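Local coordinates for protein ureidoglycolate hydrolase (Arabidopsis thaliana, PDB 4PXE) that hydrolyses (S)-ureidoglycolate to glyoxylate, ammonium and carbon dioxide in purine breakdown, using two manganese ions per subunit, at residues A[214-219]-A[396-401]. Numbering follows the deposited sequence.
Sequences ILEDEG and CYKGYS
Glu216 reaches from the short helix 214-218 to the turn at 396-401 and accepts a hydrogen bond from a backbone amide there through its carboxylate. Lys398 N donates to Glu216 OE1 at 2.8 Å, the N-H...O angle being 156°; the acceptor is met on its syn side, the donor lying 32° out of the carboxylate plane. With CG trans to the backbone N (chi1 -178°) and the chain straight beyond it, the carboxylate is carried the full length of the side chain away from the helix. Glu216 OE2 rests 3.4 Å from Tyr397 CA and 3.6 Å from Tyr397 CD1, at the ring edge and near the ring plane. Lys398 NZ stays 5.2 Å from Glu216 OE1, too far for a salt bridge, though the opposite charge may still steady the carboxylate. The lysine chain lies against two rings of its own loop, CG over the centre of Tyr397 and CB over that of Tyr400. Nearer the backbones, one water accepts from Glu216 N at 3.1 Å and from Cys396 N at 3.2 Å, bridging the two. Were Glu216 shortened to an alanine, Lys398 N would probably lose its acceptor, and of the hydrogen-bonded links described here only the bridging water would remain. Gly219, with positive phi, forms a Schellman motif after the helix, while Glu210, a substrate-binding residue, accepts from Ile214 N and Leu215 N at its start. The contact thus joins the helix after strand 201-209 to the loop after strand 389-394, parallel neighbours in the metal-binding domain of this M20-family hydrolase.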
ATOM      1  N   ILE A 214     -31.876  -6.652   8.260  1.00 11.71           N
ATOM      2  CA  ILE A 214     -32.990  -7.289   8.962  1.00 13.00           C
ATOM      3  C   ILE A 214     -34.234  -6.410   9.082  1.00 12.53           C
ATOM      4  O   ILE A 214     -35.336  -6.846   8.732  1.00 13.42           O
ATOM      5  CB  ILE A 214     -32.565  -7.812  10.350  1.00 13.79           C
ATOM      6  CG1 ILE A 214     -31.461  -8.864  10.213  1.00 17.11           C
ATOM      7  CG2 ILE A 214     -33.781  -8.363  11.103  1.00 15.98           C
ATOM      8  CD1 ILE A 214     -31.899 -10.130   9.528  1.00 25.43           C
ATOM      9  N   LEU A 215     -34.074  -5.175   9.544  1.00 11.02           N
ATOM     10  CA  LEU A 215     -35.234  -4.304   9.707  1.00 11.89           C
ATOM     11  C   LEU A 215     -35.875  -4.034   8.356  1.00 13.16           C
ATOM     12  O   LEU A 215     -37.101  -4.080   8.223  1.00 12.61           O
ATOM     13  CB  LEU A 215     -34.850  -2.990  10.392  1.00 10.96           C
ATOM     14  CG  LEU A 215     -34.366  -3.094  11.837  1.00 10.91           C
ATOM     15  CD1 LEU A 215     -33.811  -1.757  12.284  1.00 13.89           C
ATOM     16  CD2 LEU A 215     -35.493  -3.548  12.777  1.00 14.41           C
ATOM     17  N   GLU A 216     -35.056  -3.770   7.346  1.00 11.91           N
ATOM     18  CA  GLU A 216     -35.595  -3.541   6.018  1.00 11.73           C
ATOM     19  C   GLU A 216     -36.343  -4.773   5.497  1.00 13.36           C
ATOM     20  O   GLU A 216     -37.472  -4.662   5.005  1.00 13.96           O
ATOM     21  CB  GLU A 216     -34.474  -3.144   5.059  1.00 13.57           C
ATOM     22  CG  GLU A 216     -34.968  -2.852   3.659  1.00 14.94           C
ATOM     23  CD  GLU A 216     -33.878  -2.359   2.756  1.00 16.94           C
ATOM     24  OE1 GLU A 216     -33.044  -3.178   2.334  1.00 18.29           O
ATOM     25  OE2 GLU A 216     -33.882  -1.141   2.477  1.00 19.97           O
ATOM     26  N   ASP A 217     -35.732  -5.954   5.616  1.00 11.46           N
ATOM     27  CA  ASP A 217     -36.334  -7.172   5.071  1.00 12.65           C
ATOM     28  C   ASP A 217     -37.650  -7.502   5.765  1.00 13.78           C
ATOM     29  O   ASP A 217     -38.576  -8.009   5.131  1.00 16.30           O
ATOM     30  CB  ASP A 217     -35.396  -8.376   5.220  1.00 14.04           C
ATOM     31  CG  ASP A 217     -34.177  -8.297   4.324  1.00 17.83           C
ATOM     32  OD1 ASP A 217     -34.184  -7.525   3.344  1.00 18.01           O
ATOM     33  OD2 ASP A 217     -33.216  -9.048   4.607  1.00 19.71           O
ATOM     34  N   GLU A 218     -37.730  -7.225   7.063  1.00 12.36           N
ATOM     35  CA  GLU A 218     -38.914  -7.587   7.846  1.00 13.84           C
ATOM     36  C   GLU A 218     -39.978  -6.490   7.865  1.00 14.01           C
ATOM     37  O   GLU A 218     -41.059  -6.670   8.428  1.00 16.69           O
ATOM     38  CB  GLU A 218     -38.507  -8.016   9.259  1.00 14.74           C
ATOM     39  CG  GLU A 218     -37.646  -9.266   9.182  1.00 17.37           C
ATOM     40  CD  GLU A 218     -37.207  -9.834  10.511  1.00 21.40           C
ATOM     41  OE1 GLU A 218     -37.662  -9.364  11.569  1.00 24.56           O
ATOM     42  OE2 GLU A 218     -36.382 -10.779  10.470  1.00 27.19           O
ATOM     43  N   GLY A 219     -39.676  -5.352   7.245  1.00 11.83           N
ATOM     44  CA  GLY A 219     -40.604  -4.230   7.196  1.00 12.28           C
ATOM     45  C   GLY A 219     -40.796  -3.508   8.514  1.00 13.20           C
ATOM     46  O   GLY A 219     -41.869  -2.953   8.774  1.00 14.37           O
ATOM     47  N   CYS A 396     -31.393   0.300   7.122  1.00 12.20           N
ATOM     48  CA  CYS A 396     -30.573   0.863   6.068  1.00 13.47           C
ATOM     49  C   CYS A 396     -30.661  -0.030   4.847  1.00 13.23           C
ATOM     50  O   CYS A 396     -30.901  -1.235   4.954  1.00 14.67           O
ATOM     51  CB  CYS A 396     -29.124   1.117   6.523  1.00 14.00           C
ATOM     52  SG  CYS A 396     -28.194  -0.353   6.993  1.00 15.04           S
ATOM     53  N   TYR A 397     -30.483   0.598   3.691  1.00 12.34           N
ATOM     54  CA  TYR A 397     -30.702  -0.024   2.404  1.00 12.68           C
ATOM     55  C   TYR A 397     -29.795  -1.230   2.216  1.00 13.42           C
ATOM     56  O   TYR A 397     -28.564  -1.100   2.205  1.00 12.82           O
ATOM     57  CB  TYR A 397     -30.441   1.012   1.312  1.00 13.56           C
ATOM     58  CG  TYR A 397     -30.719   0.510  -0.080  1.00 14.98           C
ATOM     59  CD1 TYR A 397     -31.938  -0.077  -0.396  1.00 14.60           C
ATOM     60  CD2 TYR A 397     -29.778   0.645  -1.087  1.00 18.36           C
ATOM     61  CE1 TYR A 397     -32.198  -0.544  -1.679  1.00 17.39           C
ATOM     62  CE2 TYR A 397     -30.035   0.186  -2.373  1.00 18.17           C
ATOM     63  CZ  TYR A 397     -31.253  -0.392  -2.657  1.00 19.22           C
ATOM     64  OH  TYR A 397     -31.515  -0.862  -3.927  1.00 23.58           O
ATOM     65  N   LYS A 398     -30.414  -2.401   2.076  1.00 14.44           N
ATOM     66  CA  LYS A 398     -29.706  -3.672   1.850  1.00 14.36           C
ATOM     67  C   LYS A 398     -28.645  -4.007   2.899  1.00 14.73           C
ATOM     68  O   LYS A 398     -27.813  -4.897   2.700  1.00 16.30           O
ATOM     69  CB  LYS A 398     -29.149  -3.737   0.424  1.00 17.14           C
ATOM     70  CG  LYS A 398     -30.278  -3.603  -0.595  1.00 23.32           C
ATOM     71  CD  LYS A 398     -29.859  -3.841  -2.017  1.00 27.74           C
ATOM     72  CE  LYS A 398     -31.094  -3.882  -2.911  1.00 29.49           C
ATOM     73  NZ  LYS A 398     -32.065  -4.906  -2.454  1.00 38.11           N
ATOM     74  N   GLY A 399     -28.699  -3.306   4.027  1.00 13.49           N
ATOM     75  CA  GLY A 399     -27.702  -3.473   5.065  1.00 14.63           C
ATOM     76  C   GLY A 399     -26.340  -2.883   4.765  1.00 16.45           C
ATOM     77  O   GLY A 399     -25.435  -3.019   5.585  1.00 16.02           O
ATOM     78  N   TYR A 400     -26.189  -2.216   3.623  1.00 13.90           N
ATOM     79  CA  TYR A 400     -24.867  -1.766   3.185  1.00 12.75           C
ATOM     80  C   TYR A 400     -24.252  -0.797   4.187  1.00 13.27           C
ATOM     81  O   TYR A 400     -24.918   0.126   4.661  1.00 12.74           O
ATOM     82  CB  TYR A 400     -24.965  -1.007   1.863  1.00 12.30           C
ATOM     83  CG  TYR A 400     -25.437  -1.759   0.642  1.00 14.61           C
ATOM     84  CD1 TYR A 400     -25.106  -3.090   0.423  1.00 14.71           C
ATOM     85  CD2 TYR A 400     -26.209  -1.106  -0.309  1.00 15.74           C
ATOM     86  CE1 TYR A 400     -25.531  -3.749  -0.738  1.00 15.79           C
ATOM     87  CE2 TYR A 400     -26.635  -1.749  -1.455  1.00 17.54           C
ATOM     88  CZ  TYR A 400     -26.297  -3.063  -1.662  1.00 14.69           C
ATOM     89  OH  TYR A 400     -26.743  -3.693  -2.812  1.00 21.70           O
ATOM     90  N   SER A 401     -22.970  -0.987   4.481  1.00 13.09           N
ATOM     91  CA  SER A 401     -22.240  -0.031   5.294  1.00 11.19           C
ATOM     92  C   SER A 401     -20.746  -0.131   4.986  1.00 11.70           C
ATOM     93  O   SER A 401     -20.294  -1.103   4.373  1.00 12.72           O
ATOM     94  CB  SER A 401     -22.541  -0.246   6.781  1.00 12.87           C
ATOM     95  OG  SER A 401     -22.108   0.859   7.553  1.00 13.20           O
TER
HETATM   96  O   HOH W   1     -32.188  -2.717   7.718  1.00 13.72           O